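Local coordinates for protein pullulanase (Klebsiella oxytoca, PDB 2YOC) that probably hydrolyses alpha-1,6-glucosidic linkages in pullulan and related branched alpha-glucans and is a substrate of type 2 secretion, at residues Leu245-Ala251 and Ala263-Thr268; Leu869-Phe875 and Asn896-Gly901. All coordinates share one frame; numbering follows the deposited sequence.

Contact 1: Leu245-Ala251 and Ala263-Thr268; sequences LQGETVA and ATQVQT
The side chain of Thr-249 lies across that of Val-266, with Thr-249 OG1 3.4 Å from Val-266 CB. The threonine hydroxyl reaches the valine because it lies between its own backbone N and carbonyl carbon (chi1 59°), leaving the methyl beside the N. Val-266 then reaches along the neighbouring strand with one branch: its CG2 is 3.7 Å from Thr-249 O and 4.3 Å from Ala-251 CB. Leu-188 touches both Thr-249 and Val-266, while Trp-169 touches Val-266 and Leu-245, so this mainly apolar cluster, threonine hydroxyl included, extends to strands 185-191 and 167-169.

Further along, Ala-251 and Thr-264 form an antiparallel hydrogen-bonded pair. Ala-251 N donates to Thr-264 O at 2.9 Å, and Thr-264 N returns a bond to Ala-251 O at 3.0 Å; the second is the straighter, with 161° at the hydrogen. On the same face of the sheet, Thr-264 CG2 packs 4.0 Å from Ala-251 CB, and Trp-177 touches both side chains. Thr-264 OG1 is engaged by Ala-163 O and Glu-166 N, which satisfies this buried hydroxyl.

Toward Leu-245 the two chains separate. The axes of strands 248-251 and 263-267 run at 130°, well short of antiparallel, and no paired backbone bonds join this end. Leu-245 and Thr-268 instead pass alongside one another pointing opposite ways, CD2 of the leucine lying 3.8 Å from CG2 of the threonine. Glu-248 OE2 forms a salt bridge with Arg-357, just before strand 358-364 of another, antiparallel sheet, and also accepts from Val-196 N.

Strands 248-254 and 260-267 thus make a beta hairpin, splayed at its open end and set between strands 185-191 and 167-169 of a mixed sheet, consistent with the E-set-type N2 domain of pullulanases.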
ATOM      1  N   LEU B 245     -26.675  -3.282 -51.369  1.00 69.91           N
ATOM      2  CA  LEU B 245     -27.362  -3.045 -50.108  1.00 67.87           C
ATOM      3  C   LEU B 245     -28.890  -3.027 -50.271  1.00 75.05           C
ATOM      4  O   LEU B 245     -29.622  -2.831 -49.299  1.00 75.19           O
ATOM      5  CB  LEU B 245     -26.850  -1.755 -49.465  1.00 65.85           C
ATOM      6  CG  LEU B 245     -25.367  -1.739 -49.138  1.00 67.73           C
ATOM      7  CD1 LEU B 245     -24.850  -0.327 -49.050  1.00 67.01           C
ATOM      8  CD2 LEU B 245     -25.065  -2.547 -47.872  1.00 65.75           C
ATOM      9  N   GLN B 246     -29.373  -3.301 -51.483  1.00 72.45           N
ATOM     10  CA  GLN B 246     -30.798  -3.360 -51.746  1.00 72.99           C
ATOM     11  C   GLN B 246     -31.375  -4.684 -51.334  1.00 76.88           C
ATOM     12  O   GLN B 246     -32.585  -4.787 -51.154  1.00 76.98           O
ATOM     13  CB  GLN B 246     -31.089  -3.096 -53.239  1.00 75.90           C
ATOM     14  CG  GLN B 246     -31.073  -1.609 -53.631  1.00 89.16           C
ATOM     15  CD  GLN B 246     -32.212  -0.851 -52.993  1.00 99.44           C
ATOM     16  OE1 GLN B 246     -33.388  -1.075 -53.301  1.00 88.79           O
ATOM     17  NE2 GLN B 246     -31.882   0.014 -52.046  1.00 93.25           N
ATOM     18  N   GLY B 247     -30.528  -5.695 -51.207  1.00 74.98           N
ATOM     19  CA  GLY B 247     -30.991  -7.035 -50.878  1.00 76.64           C
ATOM     20  C   GLY B 247     -30.042  -7.846 -50.040  1.00 81.67           C
ATOM     21  O   GLY B 247     -29.416  -7.312 -49.126  1.00 83.60           O
ATOM     22  N   GLU B 248     -29.974  -9.150 -50.311  1.00 77.01           N
ATOM     23  CA  GLU B 248     -29.100 -10.041 -49.563  1.00 75.61           C
ATOM     24  C   GLU B 248     -27.672 -10.058 -50.133  1.00 78.74           C
ATOM     25  O   GLU B 248     -27.474  -9.839 -51.331  1.00 79.48           O
ATOM     26  CB  GLU B 248     -29.678 -11.471 -49.509  1.00 77.23           C
ATOM     27  CG  GLU B 248     -28.904 -12.372 -48.561  1.00 80.64           C
ATOM     28  CD  GLU B 248     -29.556 -13.686 -48.200  1.00 87.73           C
ATOM     29  OE1 GLU B 248     -30.535 -13.669 -47.417  1.00 62.84           O
ATOM     30  OE2 GLU B 248     -29.025 -14.739 -48.624  1.00 78.37           O
ATOM     31  N   THR B 249     -26.693 -10.259 -49.246  1.00 72.56           N
ATOM     32  CA  THR B 249     -25.284 -10.473 -49.544  1.00 72.45           C
ATOM     33  C   THR B 249     -24.837 -11.620 -48.637  1.00 78.08           C
ATOM     34  O   THR B 249     -25.279 -11.724 -47.486  1.00 78.98           O
ATOM     35  CB  THR B 249     -24.396  -9.242 -49.319  1.00 76.40           C
ATOM     36  OG1 THR B 249     -24.493  -8.833 -47.958  1.00 74.79           O
ATOM     37  CG2 THR B 249     -24.690  -8.114 -50.279  1.00 75.51           C
ATOM     38  N   VAL B 250     -23.982 -12.488 -49.154  1.00 74.11           N
ATOM     39  CA  VAL B 250     -23.495 -13.635 -48.401  1.00 73.80           C
ATOM     40  C   VAL B 250     -22.004 -13.789 -48.717  1.00 78.93           C
ATOM     41  O   VAL B 250     -21.628 -13.778 -49.903  1.00 80.53           O
ATOM     42  CB  VAL B 250     -24.313 -14.915 -48.749  1.00 77.76           C
ATOM     43  CG1 VAL B 250     -23.580 -16.181 -48.345  1.00 76.82           C
ATOM     44  CG2 VAL B 250     -25.698 -14.882 -48.119  1.00 77.62           C
ATOM     45  N   ALA B 251     -21.161 -13.923 -47.664  1.00 71.99           N
ATOM     46  CA  ALA B 251     -19.736 -14.132 -47.865  1.00 70.56           C
ATOM     47  C   ALA B 251     -19.449 -15.626 -48.037  1.00 75.47           C
ATOM     48  O   ALA B 251     -19.860 -16.445 -47.204  1.00 75.18           O
ATOM     49  CB  ALA B 251     -18.962 -13.569 -46.707  1.00 70.01           C
ATOM     50  N   ALA B 263     -20.251 -20.343 -45.827  1.00 73.55           N
ATOM     51  CA  ALA B 263     -21.224 -19.395 -46.361  1.00 74.10           C
ATOM     52  C   ALA B 263     -21.878 -18.730 -45.137  1.00 78.78           C
ATOM     53  O   ALA B 263     -22.443 -19.423 -44.284  1.00 79.92           O
ATOM     54  CB  ALA B 263     -22.263 -20.120 -47.210  1.00 76.06           C
ATOM     55  N   THR B 264     -21.732 -17.403 -45.011  1.00 73.75           N
ATOM     56  CA  THR B 264     -22.245 -16.637 -43.864  1.00 71.94           C
ATOM     57  C   THR B 264     -22.944 -15.345 -44.313  1.00 74.68           C
ATOM     58  O   THR B 264     -22.629 -14.811 -45.383  1.00 74.06           O
ATOM     59  CB  THR B 264     -21.097 -16.369 -42.846  1.00 74.81           C
ATOM     60  OG1 THR B 264     -21.628 -16.100 -41.546  1.00 66.18           O
ATOM     61  CG2 THR B 264     -20.148 -15.249 -43.289  1.00 74.45           C
ATOM     62  N   GLN B 265     -23.872 -14.830 -43.477  1.00 70.26           N
ATOM     63  CA  GLN B 265     -24.576 -13.574 -43.738  1.00 69.43           C
ATOM     64  C   GLN B 265     -23.639 -12.400 -43.430  1.00 75.58           C
ATOM     65  O   GLN B 265     -22.626 -12.577 -42.736  1.00 75.36           O
ATOM     66  CB  GLN B 265     -25.881 -13.472 -42.941  1.00 69.56           C
ATOM     67  CG  GLN B 265     -26.959 -14.456 -43.371  1.00 68.36           C
ATOM     68  CD  GLN B 265     -28.339 -13.988 -42.965  1.00 78.78           C
ATOM     69  OE1 GLN B 265     -28.965 -14.494 -42.014  1.00 62.09           O
ATOM     70  NE2 GLN B 265     -28.865 -13.005 -43.693  1.00 76.22           N
ATOM     71  N   VAL B 266     -23.941 -11.213 -43.986  1.00 72.10           N
ATOM     72  CA  VAL B 266     -23.076 -10.039 -43.825  1.00 70.30           C
ATOM     73  C   VAL B 266     -23.730  -8.942 -42.982  1.00 73.60           C
ATOM     74  O   VAL B 266     -24.880  -8.559 -43.226  1.00 75.84           O
ATOM     75  CB  VAL B 266     -22.599  -9.506 -45.213  1.00 73.87           C
ATOM     76  CG1 VAL B 266     -21.580  -8.374 -45.070  1.00 72.68           C
ATOM     77  CG2 VAL B 266     -22.043 -10.622 -46.090  1.00 73.92           C
ATOM     78  N   GLN B 267     -22.976  -8.429 -42.016  1.00 68.09           N
ATOM     79  CA  GLN B 267     -23.337  -7.307 -41.156  1.00 67.25           C
ATOM     80  C   GLN B 267     -22.878  -6.039 -41.902  1.00 70.83           C
ATOM     81  O   GLN B 267     -21.677  -5.856 -42.143  1.00 70.06           O
ATOM     82  CB  GLN B 267     -22.668  -7.462 -39.776  1.00 67.80           C
ATOM     83  CG  GLN B 267     -23.354  -8.529 -38.902  1.00 70.43           C
ATOM     84  CD  GLN B 267     -22.837  -8.587 -37.479  1.00 80.21           C
ATOM     85  OE1 GLN B 267     -22.812  -7.595 -36.735  1.00 72.20           O
ATOM     86  NE2 GLN B 267     -22.508  -9.780 -37.043  1.00 69.91           N
ATOM     87  N   THR B 268     -23.848  -5.198 -42.328  1.00 67.10           N
ATOM     88  CA  THR B 268     -23.603  -4.022 -43.183  1.00 66.02           C
ATOM     89  C   THR B 268     -23.643  -2.630 -42.548  1.00 67.44           C
ATOM     90  O   THR B 268     -23.504  -1.648 -43.291  1.00 68.56           O
ATOM     91  CB  THR B 268     -24.537  -4.078 -44.401  1.00 74.43           C
ATOM     92  OG1 THR B 268     -25.888  -4.121 -43.949  1.00 69.51           O
ATOM     93  CG2 THR B 268     -24.256  -5.276 -45.312  1.00 76.64           C
TER

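Contact 2: Leu869-Phe875 and Asn896-Gly901; sequences LLRSKSF and NNYNVG
Phe-875 and Tyr-898 bring their rings together obliquely, with centroids 5.4 Å apart and planes at 63°. At the edge of the phenylalanine ring, near its plane, lies Tyr-898 OH, 3.3 Å from Phe-875 CZ. The edge of the tyrosine ring in turn receives Ser-872 OG in its plane, 3.4 Å from Tyr-898 CD1. Lys-919 O hydrogen-bonds the tyrosine hydroxyl, which fixes the far end of that ring. Over one face of the Arg-871 guanidinium sits Lys-873 CE, offset toward the rim, while the guanidinium itself bonds Asp-421 and Gln-865 O.

Asn-896 ND2 donates to Leu-870 O at 3.0 Å; the acceptor lies in the amide plane, although the donor is tilted 29° from the carbonyl plane. OD1 accepts from Tyr-898 N, which stands above the carbonyl plane, in an Asx turn. With CG between the backbone N and carbonyl carbon (chi1 70°), the amide can serve both partners. Ser-872 N donates to Asn-896 O at 2.9 Å.

Ser-872 OG accepts from Ser-874 N at 3.1 Å, forming an ST turn, and also hydrogen-bonds Asp-828 OD1. Asp-828 OD2 accepts from Lys-873 N and Phe-875 N, so this helix residue holds the turn from outside. Ser-874 OG donates to Gly-901 O at 2.8 Å, tying the far ends together.

Residues 869-875 follow strand 860-864, the eighth of the parallel barrel. Helix 826-833 also touches both segments through Trp-827 and Ser-831, helix 927-945 meets Leu-870 and Asn-896 through Leu-930, and helix 912-919 packs Ile-915 and Val-918 against Phe-875.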
ATOM      1  N   LEU B 869     -40.837  10.112   3.943  1.00 62.13           N
ATOM      2  CA  LEU B 869     -41.994   9.427   4.516  1.00 60.69           C
ATOM      3  C   LEU B 869     -41.633   7.971   4.777  1.00 71.00           C
ATOM      4  O   LEU B 869     -42.471   7.081   4.624  1.00 74.59           O
ATOM      5  CB  LEU B 869     -43.224   9.538   3.595  1.00 59.52           C
ATOM      6  CG  LEU B 869     -43.647  10.960   3.145  1.00 63.58           C
ATOM      7  CD1 LEU B 869     -44.795  10.909   2.162  1.00 64.03           C
ATOM      8  CD2 LEU B 869     -43.965  11.871   4.321  1.00 63.54           C
ATOM      9  N   LEU B 870     -40.365   7.716   5.146  1.00 68.29           N
ATOM     10  CA  LEU B 870     -39.823   6.393   5.492  1.00 69.03           C
ATOM     11  C   LEU B 870     -40.255   5.285   4.526  1.00 71.25           C
ATOM     12  O   LEU B 870     -40.408   4.131   4.938  1.00 71.24           O
ATOM     13  CB  LEU B 870     -40.231   6.047   6.947  1.00 71.03           C
ATOM     14  CG  LEU B 870     -39.908   7.101   8.003  1.00 76.93           C
ATOM     15  CD1 LEU B 870     -40.699   6.883   9.244  1.00 77.49           C
ATOM     16  CD2 LEU B 870     -38.436   7.114   8.328  1.00 82.07           C
ATOM     17  N   ARG B 871     -40.456   5.642   3.241  1.00 67.23           N
ATOM     18  CA  ARG B 871     -40.951   4.743   2.197  1.00 66.85           C
ATOM     19  C   ARG B 871     -40.414   3.350   2.287  1.00 69.89           C
ATOM     20  O   ARG B 871     -39.204   3.145   2.446  1.00 68.22           O
ATOM     21  CB  ARG B 871     -40.764   5.304   0.775  1.00 65.16           C
ATOM     22  CG  ARG B 871     -41.549   4.554  -0.301  1.00 74.54           C
ATOM     23  CD  ARG B 871     -41.170   5.027  -1.682  1.00 82.06           C
ATOM     24  NE  ARG B 871     -41.937   4.361  -2.735  1.00 87.22           N
ATOM     25  CZ  ARG B 871     -41.940   4.747  -4.005  1.00 88.74           C
ATOM     26  NH1 ARG B 871     -41.238   5.810  -4.384  1.00 65.17           N
ATOM     27  NH2 ARG B 871     -42.682   4.108  -4.895  1.00 79.33           N
ATOM     28  N   SER B 872     -41.358   2.407   2.194  1.00 67.61           N
ATOM     29  CA  SER B 872     -41.156   0.976   2.171  1.00 68.56           C
ATOM     30  C   SER B 872     -41.859   0.358   0.949  1.00 74.39           C
ATOM     31  O   SER B 872     -42.835   0.901   0.431  1.00 75.14           O
ATOM     32  CB  SER B 872     -41.668   0.357   3.461  1.00 73.93           C
ATOM     33  OG  SER B 872     -41.563  -1.058   3.433  1.00 83.55           O
ATOM     34  N   LYS B 873     -41.323  -0.769   0.481  1.00 71.96           N
ATOM     35  CA  LYS B 873     -41.819  -1.575  -0.638  1.00 71.94           C
ATOM     36  C   LYS B 873     -42.015  -3.015  -0.101  1.00 76.11           C
ATOM     37  O   LYS B 873     -42.132  -3.967  -0.870  1.00 74.29           O
ATOM     38  CB  LYS B 873     -40.805  -1.525  -1.814  1.00 72.82           C
ATOM     39  CG  LYS B 873     -40.838  -0.194  -2.544  1.00 75.23           C
ATOM     40  CD  LYS B 873     -39.869  -0.106  -3.710  1.00 84.05           C
ATOM     41  CE  LYS B 873     -39.888   1.276  -4.339  1.00 84.42           C
ATOM     42  NZ  LYS B 873     -39.001   1.358  -5.526  1.00 92.48           N
ATOM     43  N   SER B 874     -42.087  -3.140   1.238  1.00 74.92           N
ATOM     44  CA  SER B 874     -42.180  -4.389   1.987  1.00 77.35           C
ATOM     45  C   SER B 874     -41.202  -5.455   1.468  1.00 81.56           C
ATOM     46  O   SER B 874     -41.547  -6.607   1.173  1.00 80.54           O
ATOM     47  CB  SER B 874     -43.621  -4.831   2.294  1.00 84.50           C
ATOM     48  OG  SER B 874     -44.245  -5.669   1.337  1.00 97.56           O
ATOM     49  N   PHE B 875     -39.944  -4.973   1.329  1.00 78.14           N
ATOM     50  CA  PHE B 875     -38.727  -5.672   0.917  1.00 77.51           C
ATOM     51  C   PHE B 875     -38.597  -5.969  -0.586  1.00 80.55           C
ATOM     52  O   PHE B 875     -37.700  -6.731  -0.986  1.00 80.15           O
ATOM     53  CB  PHE B 875     -38.419  -6.878   1.836  1.00 80.24           C
ATOM     54  CG  PHE B 875     -38.326  -6.519   3.308  1.00 82.52           C
ATOM     55  CD1 PHE B 875     -37.157  -5.981   3.839  1.00 85.70           C
ATOM     56  CD2 PHE B 875     -39.414  -6.699   4.156  1.00 85.59           C
ATOM     57  CE1 PHE B 875     -37.073  -5.637   5.190  1.00 86.94           C
ATOM     58  CE2 PHE B 875     -39.328  -6.363   5.511  1.00 89.24           C
ATOM     59  CZ  PHE B 875     -38.155  -5.847   6.020  1.00 87.20           C
ATOM     60  N   ASN B 896     -45.924   3.909   6.007  1.00 82.32           N
ATOM     61  CA  ASN B 896     -44.849   3.870   5.029  1.00 81.11           C
ATOM     62  C   ASN B 896     -44.968   2.662   4.080  1.00 84.13           C
ATOM     63  O   ASN B 896     -44.015   2.390   3.333  1.00 83.07           O
ATOM     64  CB  ASN B 896     -43.500   3.840   5.764  1.00 81.25           C
ATOM     65  CG  ASN B 896     -43.197   2.543   6.493  1.00 99.50           C
ATOM     66  OD1 ASN B 896     -44.098   1.779   6.900  1.00 93.40           O
ATOM     67  ND2 ASN B 896     -41.913   2.284   6.701  1.00 85.46           N
ATOM     68  N   ASN B 897     -46.118   1.936   4.116  1.00 79.20           N
ATOM     69  CA  ASN B 897     -46.375   0.771   3.263  1.00 78.35           C
ATOM     70  C   ASN B 897     -45.474  -0.433   3.624  1.00 81.60           C
ATOM     71  O   ASN B 897     -45.212  -1.315   2.796  1.00 80.12           O
ATOM     72  CB  ASN B 897     -46.316   1.156   1.764  1.00 75.85           C
ATOM     73  CG  ASN B 897     -47.007   0.206   0.833  1.00102.72           C
ATOM     74  OD1 ASN B 897     -48.192  -0.105   0.983  1.00 98.46           O
ATOM     75  ND2 ASN B 897     -46.287  -0.221  -0.197  1.00 95.36           N
ATOM     76  N   TYR B 898     -45.031  -0.478   4.881  1.00 79.37           N
ATOM     77  CA  TYR B 898     -44.188  -1.574   5.351  1.00 80.87           C
ATOM     78  C   TYR B 898     -45.059  -2.753   5.736  1.00 85.70           C
ATOM     79  O   TYR B 898     -46.192  -2.540   6.164  1.00 84.60           O
ATOM     80  CB  TYR B 898     -43.317  -1.101   6.523  1.00 82.83           C
ATOM     81  CG  TYR B 898     -42.369  -2.132   7.103  1.00 86.14           C
ATOM     82  CD1 TYR B 898     -41.153  -2.419   6.484  1.00 87.60           C
ATOM     83  CD2 TYR B 898     -42.638  -2.746   8.322  1.00 87.90           C
ATOM     84  CE1 TYR B 898     -40.251  -3.327   7.041  1.00 87.70           C
ATOM     85  CE2 TYR B 898     -41.742  -3.653   8.890  1.00 88.90           C
ATOM     86  CZ  TYR B 898     -40.549  -3.940   8.246  1.00 94.95           C
ATOM     87  OH  TYR B 898     -39.670  -4.838   8.802  1.00 97.32           O
ATOM     88  N   ASN B 899     -44.552  -3.989   5.546  1.00 85.18           N
ATOM     89  CA  ASN B 899     -45.262  -5.240   5.862  1.00 88.07           C
ATOM     90  C   ASN B 899     -46.711  -5.225   5.320  1.00 92.70           C
ATOM     91  O   ASN B 899     -47.694  -5.055   6.068  1.00 92.12           O
ATOM     92  CB  ASN B 899     -45.187  -5.552   7.373  1.00 91.79           C
ATOM     93  CG  ASN B 899     -45.827  -6.834   7.789  1.00118.52           C
ATOM     94  OD1 ASN B 899     -45.694  -7.865   7.136  1.00110.35           O
ATOM     95  ND2 ASN B 899     -46.555  -6.777   8.886  1.00120.71           N
ATOM     96  N   VAL B 900     -46.801  -5.296   3.985  1.00 88.24           N
ATOM     97  CA  VAL B 900     -48.054  -5.279   3.238  1.00 87.69           C
ATOM     98  C   VAL B 900     -48.147  -6.551   2.409  1.00 87.94           C
ATOM     99  O   VAL B 900     -49.054  -6.689   1.590  1.00 87.81           O
ATOM    100  CB  VAL B 900     -48.222  -3.994   2.388  1.00 91.61           C
ATOM    101  CG1 VAL B 900     -48.351  -2.763   3.276  1.00 91.66           C
ATOM    102  CG2 VAL B 900     -47.087  -3.821   1.370  1.00 90.22           C
ATOM    103  N   GLY B 901     -47.206  -7.463   2.647  1.00 81.89           N
ATOM    104  CA  GLY B 901     -47.118  -8.751   1.969  1.00 81.51           C
ATOM    105  C   GLY B 901     -45.699  -9.185   1.673  1.00 84.94           C
ATOM    106  O   GLY B 901     -44.765  -8.383   1.761  1.00 81.52           O
TER

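Contacts 1 and 2 are both largely buried, yet they share no secondary-structure element and lie on opposite sides of the chain's centre, their own centres about 54 Å apart. Contact 1 joins two strands of one hairpin in the N2 region, where reciprocal main-chain bonds at one end give way to methyl and hydroxyl packing at the other. Contact 2 joins two irregular loops beyond the last barrel strand; lacking strand pairing, it combines one main-chain bond with asparagine and serine side chains bonding to backbone oxygens, together with an oblique aromatic pair. Along the chain they are in series, with contact 1 complete before the eight-stranded parallel barrel begins.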